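Local coordinates for putative alpha-ketoglutarate-dependent taurine dioxygenase (PDB 5HSX), which probably acts as an iron- and 2-oxoglutarate-dependent dioxygenase of the TauD/TfdA family, although its natural substrate is not established, at residues 53-58 with 208-213; 123-128 with 264-269. All coordinates share one frame; numbering follows the deposited sequence.

Interaction 1 (53-58 with 208-213); sequences ALLKWR and RVHPET
Leu55, near the end of helix 44-57, reaches across to the turn after strand 200-209 and is the only side chain of 53-58 with an atom within 4.5 Å of 208-213. Its two methyls divide the work. CD2 lies 3.9 Å from His210 CE1 and approaches the imidazole obliquely. CD1 meets Glu212, with OE1 at 3.7 Å, and the methyl CG2 of Thr213 at 4.2 Å. CG of Leu55 sits beside its own backbone N (chi1 -65°), and the fork opens toward the turn.

The inner side of the contact is the firm one. His210 is buried and its ring is fixed at both nitrogens. ND1 accepts from the backbone N of Glu212 at 3.1 Å, close to the ring plane, and from the N of Thr213 at 3.2 Å, well out of that plane. NE2 is hydrogen-bonded to Asp267. The Thr213 methyl CG2 also lies over one face of the ring, toward its rim.

The outer side is polar and faces solvent. Glu212 is exposed, and its extended chain crosses Leu55 at about a right angle with van der Waals contact alone, although Arg51 and Arg269 hold its OE2 in salt bridges. Thr213 OG1 bonds to Glu215, which also pairs with Arg58.

No hydrogen bond joins the two segments directly. The leucine methyls simply pack on the turn. Helix 44-57 thus meets the loop after strand 200-209 away from the metal site, beside the double-stranded beta-helix (jelly-roll) core usual for this family.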
loop_
_atom_site.group_PDB
_atom_site.type_symbol
_atom_site.label_atom_id
_atom_site.label_comp_id
_atom_site.label_asym_id
_atom_site.label_seq_id
_atom_site.Cartn_x
_atom_site.Cartn_y
_atom_site.Cartn_z
ATOM N N ALA B 53 14.787 14.880 10.475
ATOM C CA ALA B 53 14.333 13.999 9.405
ATOM C C ALA B 53 13.029 13.314 9.783
ATOM O O ALA B 53 12.143 13.140 8.939
ATOM C CB ALA B 53 15.415 12.965 9.091
ATOM N N LEU B 54 12.890 12.933 11.052
ATOM C CA LEU B 54 11.654 12.315 11.522
ATOM C C LEU B 54 10.486 13.291 11.445
ATOM O O LEU B 54 9.404 12.944 10.963
ATOM C CB LEU B 54 11.840 11.801 12.950
ATOM C CG LEU B 54 10.604 11.290 13.690
ATOM C CD1 LEU B 54 10.065 9.997 13.055
ATOM C CD2 LEU B 54 10.939 11.093 15.173
ATOM N N LEU B 55 10.677 14.522 11.925
ATOM C CA LEU B 55 9.593 15.494 11.842
ATOM C C LEU B 55 9.207 15.766 10.394
ATOM O O LEU B 55 8.022 15.954 10.088
ATOM C CB LEU B 55 9.989 16.797 12.543
ATOM C CG LEU B 55 10.216 16.706 14.053
ATOM C CD1 LEU B 55 10.380 18.096 14.634
ATOM C CD2 LEU B 55 9.087 15.954 14.744
ATOM N N LYS B 56 10.181 15.745 9.486
ATOM C CA LYS B 56 9.913 16.103 8.097
ATOM C C LYS B 56 9.279 14.958 7.314
ATOM O O LYS B 56 8.367 15.182 6.505
ATOM C CB LYS B 56 11.212 16.533 7.421
ATOM C CG LYS B 56 11.064 16.886 5.950
ATOM C CD LYS B 56 12.420 17.299 5.394
ATOM C CE LYS B 56 12.353 17.696 3.936
ATOM N NZ LYS B 56 13.712 18.084 3.480
ATOM N N TRP B 57 9.748 13.734 7.527
ATOM C CA TRP B 57 9.307 12.593 6.728
ATOM C C TRP B 57 8.341 11.673 7.466
ATOM O O TRP B 57 7.869 10.692 6.872
ATOM C CB TRP B 57 10.535 11.816 6.224
ATOM C CG TRP B 57 11.255 12.616 5.160
ATOM C CD1 TRP B 57 12.439 13.296 5.284
ATOM C CD2 TRP B 57 10.785 12.869 3.828
ATOM N NE1 TRP B 57 12.742 13.930 4.097
ATOM C CE2 TRP B 57 11.741 13.690 3.193
ATOM C CE3 TRP B 57 9.656 12.461 3.105
ATOM C CZ2 TRP B 57 11.598 14.124 1.869
ATOM C CZ3 TRP B 57 9.513 12.887 1.790
ATOM C CH2 TRP B 57 10.482 13.712 1.186
ATOM N N ARG B 58 8.036 11.969 8.739
ATOM C CA ARG B 58 7.001 11.308 9.542
ATOM C C ARG B 58 7.413 9.934 10.061
ATOM O O ARG B 58 7.052 9.568 11.185
ATOM C CB ARG B 58 5.686 11.151 8.778
ATOM C CG ARG B 58 5.207 12.369 8.007
ATOM C CD ARG B 58 5.202 13.628 8.848
ATOM N NE ARG B 58 4.847 14.764 8.002
ATOM C CZ ARG B 58 4.614 15.992 8.449
ATOM N NH1 ARG B 58 4.680 16.259 9.744
ATOM N NH2 ARG B 58 4.305 16.953 7.590
ATOM N N ARG B 208 -5.307 17.576 15.214
ATOM C CA ARG B 208 -4.285 17.752 16.242
ATOM C C ARG B 208 -3.199 18.696 15.745
ATOM O O ARG B 208 -2.581 18.445 14.703
ATOM C CB ARG B 208 -3.651 16.419 16.652
ATOM C CG ARG B 208 -2.580 16.648 17.725
ATOM C CD ARG B 208 -1.929 15.360 18.274
ATOM N NE ARG B 208 -1.020 15.745 19.361
ATOM C CZ ARG B 208 -0.345 14.902 20.140
ATOM N NH1 ARG B 208 -0.465 13.591 19.968
ATOM N NH2 ARG B 208 0.455 15.380 21.089
ATOM N N VAL B 209 -2.940 19.753 16.513
ATOM C CA VAL B 209 -1.884 20.697 16.163
ATOM C C VAL B 209 -0.544 20.166 16.656
ATOM O O VAL B 209 -0.329 20.014 17.864
ATOM C CB VAL B 209 -2.174 22.086 16.743
ATOM C CG1 VAL B 209 -1.060 23.028 16.359
ATOM C CG2 VAL B 209 -3.525 22.577 16.226
ATOM N N HIS B 210 0.374 19.927 15.725
ATOM C CA HIS B 210 1.648 19.300 16.070
ATOM C C HIS B 210 2.461 20.215 16.985
ATOM O O HIS B 210 2.694 21.384 16.645
ATOM C CB HIS B 210 2.426 18.972 14.794
ATOM C CG HIS B 210 3.573 18.037 15.006
ATOM N ND1 HIS B 210 4.710 18.396 15.693
ATOM C CD2 HIS B 210 3.761 16.752 14.608
ATOM C CE1 HIS B 210 5.546 17.373 15.721
ATOM N NE2 HIS B 210 4.999 16.366 15.060
ATOM N N PRO B 211 2.913 19.729 18.148
ATOM C CA PRO B 211 3.560 20.637 19.114
ATOM C C PRO B 211 4.959 21.102 18.724
ATOM O O PRO B 211 5.455 22.058 19.334
ATOM C CB PRO B 211 3.596 19.814 20.410
ATOM C CG PRO B 211 3.538 18.409 19.971
ATOM C CD PRO B 211 2.703 18.381 18.706
ATOM N N GLU B 212 5.621 20.470 17.758
ATOM C CA GLU B 212 6.940 20.924 17.336
ATOM C C GLU B 212 6.929 21.649 15.996
ATOM O O GLU B 212 7.751 22.540 15.781
ATOM C CB GLU B 212 7.920 19.748 17.260
ATOM C CG GLU B 212 8.229 19.106 18.603
ATOM C CD GLU B 212 9.315 18.040 18.509
ATOM O OE1 GLU B 212 10.497 18.388 18.285
ATOM O OE2 GLU B 212 8.983 16.847 18.652
ATOM N N THR B 213 6.027 21.298 15.081
ATOM C CA THR B 213 6.015 21.926 13.768
ATOM C C THR B 213 4.858 22.888 13.560
ATOM O O THR B 213 4.905 23.689 12.619
ATOM C CB THR B 213 5.947 20.867 12.658
ATOM O OG1 THR B 213 4.648 20.267 12.674
ATOM C CG2 THR B 213 7.011 19.787 12.864
#

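Interaction 2 (123-128 with 264-269). With NA (sodium ion), chain M.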
loop_
_atom_site.group_PDB
_atom_site.type_symbol
_atom_site.label_atom_id
_atom_site.label_comp_id
_atom_site.label_asym_id
_atom_site.label_seq_id
_atom_site.Cartn_x
_atom_site.Cartn_y
_atom_site.Cartn_z
ATOM N N HIS B 123 -4.339 2.681 12.410
ATOM C CA HIS B 123 -4.492 3.286 13.728
ATOM C C HIS B 123 -3.260 4.093 14.102
ATOM O O HIS B 123 -2.165 3.900 13.562
ATOM C CB HIS B 123 -4.719 2.226 14.797
ATOM C CG HIS B 123 -3.554 1.311 14.950
ATOM N ND1 HIS B 123 -3.242 0.349 14.013
ATOM C CD2 HIS B 123 -2.591 1.244 15.897
ATOM C CE1 HIS B 123 -2.151 -0.290 14.388
ATOM N NE2 HIS B 123 -1.748 0.223 15.536
ATOM N N THR B 124 -3.463 4.986 15.066
ATOM C CA THR B 124 -2.400 5.690 15.760
ATOM C C THR B 124 -2.323 5.119 17.174
ATOM O O THR B 124 -3.354 4.921 17.822
ATOM C CB THR B 124 -2.670 7.198 15.780
ATOM O OG1 THR B 124 -2.811 7.683 14.426
ATOM C CG2 THR B 124 -1.523 7.935 16.446
ATOM N N ASP B 125 -1.112 4.820 17.633
ATOM C CA ASP B 125 -0.953 4.039 18.861
ATOM C C ASP B 125 -1.561 4.718 20.083
ATOM O O ASP B 125 -1.283 5.886 20.368
ATOM C CB ASP B 125 0.525 3.767 19.107
ATOM C CG ASP B 125 1.080 2.740 18.153
ATOM O OD1 ASP B 125 0.319 1.810 17.799
ATOM O OD2 ASP B 125 2.252 2.871 17.750
ATOM N N VAL B 126 -2.359 3.950 20.835
ATOM C CA VAL B 126 -2.881 4.329 22.146
ATOM C C VAL B 126 -3.643 5.652 22.131
ATOM O O VAL B 126 -3.584 6.414 23.107
ATOM C CB VAL B 126 -1.749 4.391 23.204
ATOM C CG1 VAL B 126 -2.296 4.192 24.625
ATOM C CG2 VAL B 126 -0.674 3.368 22.920
ATOM N N THR B 127 -4.378 5.949 21.050
ATOM C CA THR B 127 -5.118 7.209 21.136
ATOM C C THR B 127 -6.333 7.102 22.043
ATOM O O THR B 127 -6.992 8.116 22.277
ATOM C CB THR B 127 -5.562 7.741 19.764
ATOM O OG1 THR B 127 -6.398 6.788 19.097
ATOM C CG2 THR B 127 -4.358 8.101 18.892
ATOM N N ALA B 128 -6.648 5.915 22.571
ATOM C CA ALA B 128 -7.670 5.869 23.609
ATOM C C ALA B 128 -7.207 6.517 24.910
ATOM O O ALA B 128 -8.031 6.715 25.806
ATOM C CB ALA B 128 -8.099 4.423 23.868
ATOM N N ALA B 264 12.288 0.962 12.431
ATOM C CA ALA B 264 11.336 1.986 12.026
ATOM C C ALA B 264 11.080 2.912 13.206
ATOM O O ALA B 264 10.822 2.445 14.320
ATOM C CB ALA B 264 10.020 1.359 11.546
ATOM N N PHE B 265 11.148 4.220 12.954
ATOM C CA PHE B 265 11.028 5.260 13.977
ATOM C C PHE B 265 9.979 6.232 13.451
ATOM O O PHE B 265 10.226 6.923 12.457
ATOM C CB PHE B 265 12.393 5.937 14.174
ATOM C CG PHE B 265 12.474 6.972 15.290
ATOM C CD1 PHE B 265 11.417 7.236 16.153
ATOM C CD2 PHE B 265 13.660 7.672 15.465
ATOM C CE1 PHE B 265 11.553 8.180 17.169
ATOM C CE2 PHE B 265 13.801 8.618 16.472
ATOM C CZ PHE B 265 12.742 8.877 17.324
ATOM N N TRP B 266 8.790 6.262 14.059
ATOM C CA TRP B 266 7.721 7.075 13.491
ATOM C C TRP B 266 7.126 8.038 14.509
ATOM O O TRP B 266 7.150 7.797 15.720
ATOM C CB TRP B 266 6.597 6.229 12.879
ATOM C CG TRP B 266 5.785 5.373 13.812
ATOM C CD1 TRP B 266 4.605 5.709 14.413
ATOM C CD2 TRP B 266 6.045 4.011 14.171
ATOM N NE1 TRP B 266 4.132 4.647 15.153
ATOM C CE2 TRP B 266 4.995 3.592 15.018
ATOM C CE3 TRP B 266 7.072 3.111 13.875
ATOM C CZ2 TRP B 266 4.941 2.305 15.570
ATOM C CZ3 TRP B 266 7.012 1.826 14.419
ATOM C CH2 TRP B 266 5.957 1.444 15.265
ATOM N N ASP B 267 6.590 9.134 13.972
ATOM C CA ASP B 267 5.996 10.223 14.747
ATOM C C ASP B 267 4.491 9.973 14.800
ATOM O O ASP B 267 3.775 10.224 13.828
ATOM C CB ASP B 267 6.323 11.571 14.105
ATOM C CG ASP B 267 5.812 12.755 14.919
ATOM O OD1 ASP B 267 5.003 12.548 15.850
ATOM O OD2 ASP B 267 6.206 13.898 14.611
ATOM N N ASN B 268 4.011 9.484 15.949
ATOM C CA ASN B 268 2.592 9.197 16.148
ATOM C C ASN B 268 1.715 10.438 16.148
ATOM O O ASN B 268 0.489 10.309 16.099
ATOM C CB ASN B 268 2.379 8.480 17.474
ATOM C CG ASN B 268 2.785 7.047 17.429
ATOM O OD1 ASN B 268 2.325 6.284 16.572
ATOM N ND2 ASN B 268 3.650 6.653 18.361
ATOM N N ARG B 269 2.286 11.627 16.252
ATOM C CA ARG B 269 1.449 12.807 16.184
ATOM C C ARG B 269 1.048 13.156 14.761
ATOM O O ARG B 269 0.156 13.993 14.575
ATOM C CB ARG B 269 2.178 13.980 16.842
ATOM C CG ARG B 269 2.651 13.617 18.245
ATOM C CD ARG B 269 3.687 14.577 18.755
ATOM N NE ARG B 269 4.891 14.536 17.937
ATOM C CZ ARG B 269 6.014 15.188 18.236
ATOM N NH1 ARG B 269 6.096 15.912 19.348
ATOM N NH2 ARG B 269 7.057 15.106 17.423
HETATM NA NA NA M . 0.116 0.131 16.310
HETATM O O HOH W 1 0.658 -1.908 15.140
HETATM O O HOH W 2 2.121 -0.040 17.305
#
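Asp125 lays its carboxylate against the edge of the Trp266 indole. OD2 is 3.5 Å from CZ2 of Trp266 and near the ring plane, while the carboxylate plane is turned 53° from the ring. The same OD2 lies 3.6 Å from Asn268 OD1. The other oxygen, OD1, binds the sodium ion at 2.2 Å, so the carboxylate spans the metal and the strand end.

His123 joins the site through NE2, 2.0 Å from the sodium. His273, the backbone O of Asn323 and two waters complete the ligands. The His-X-Asp pair with a distant histidine matches the iron-binding facial triad of this family, consistent with sodium occupying the iron position.

Asn268 OD1 also takes a weak hydrogen bond from Trp266 NE1 at 2.8 Å (N-H...O angle 128°). The strongest polar partner of the Asn268 side chain is Ser136 of strand 135-140. Thr124 packs alongside Asn268, its CG2 3.1 Å from Asn268 O. That methyl is anti to the backbone N of Thr124 (chi1 of OG1 -57°), while OG1 bonds to Thr271 O. The backbone N of Asp125 is buried here without a partner.

Segment 123-128, with its type II turn from Thr124 to Thr127, opens the loop from strand 122-123 to strand 135-140. It lies against the end of strand 263-267, which is flanked in its sheet by strands 59-62 and 135-140, with helix 44-57 packed on Phe265 and Asp267.

In the fold
From the N terminus, helix 44-57 comes first, then the metal-binding loop segment 123-128, the turn 208-213 and finally strand end 264-269. The two contacts therefore cross along the chain. Interaction 1 closes a loop of about 150 residues, and interaction 2 one of about 136. Their centres are about 12 Å apart, and they meet directly. The backbone N of Asp267 probably bonds to Arg58 O, and Leu54 packs on Phe265. Segment 264-269, at the end of strand 263-267, touches helix 44-57 and the turn 208-213 on one hand and segment 123-128 on the other, tying the central mixed sheet to both neighbouring sheets.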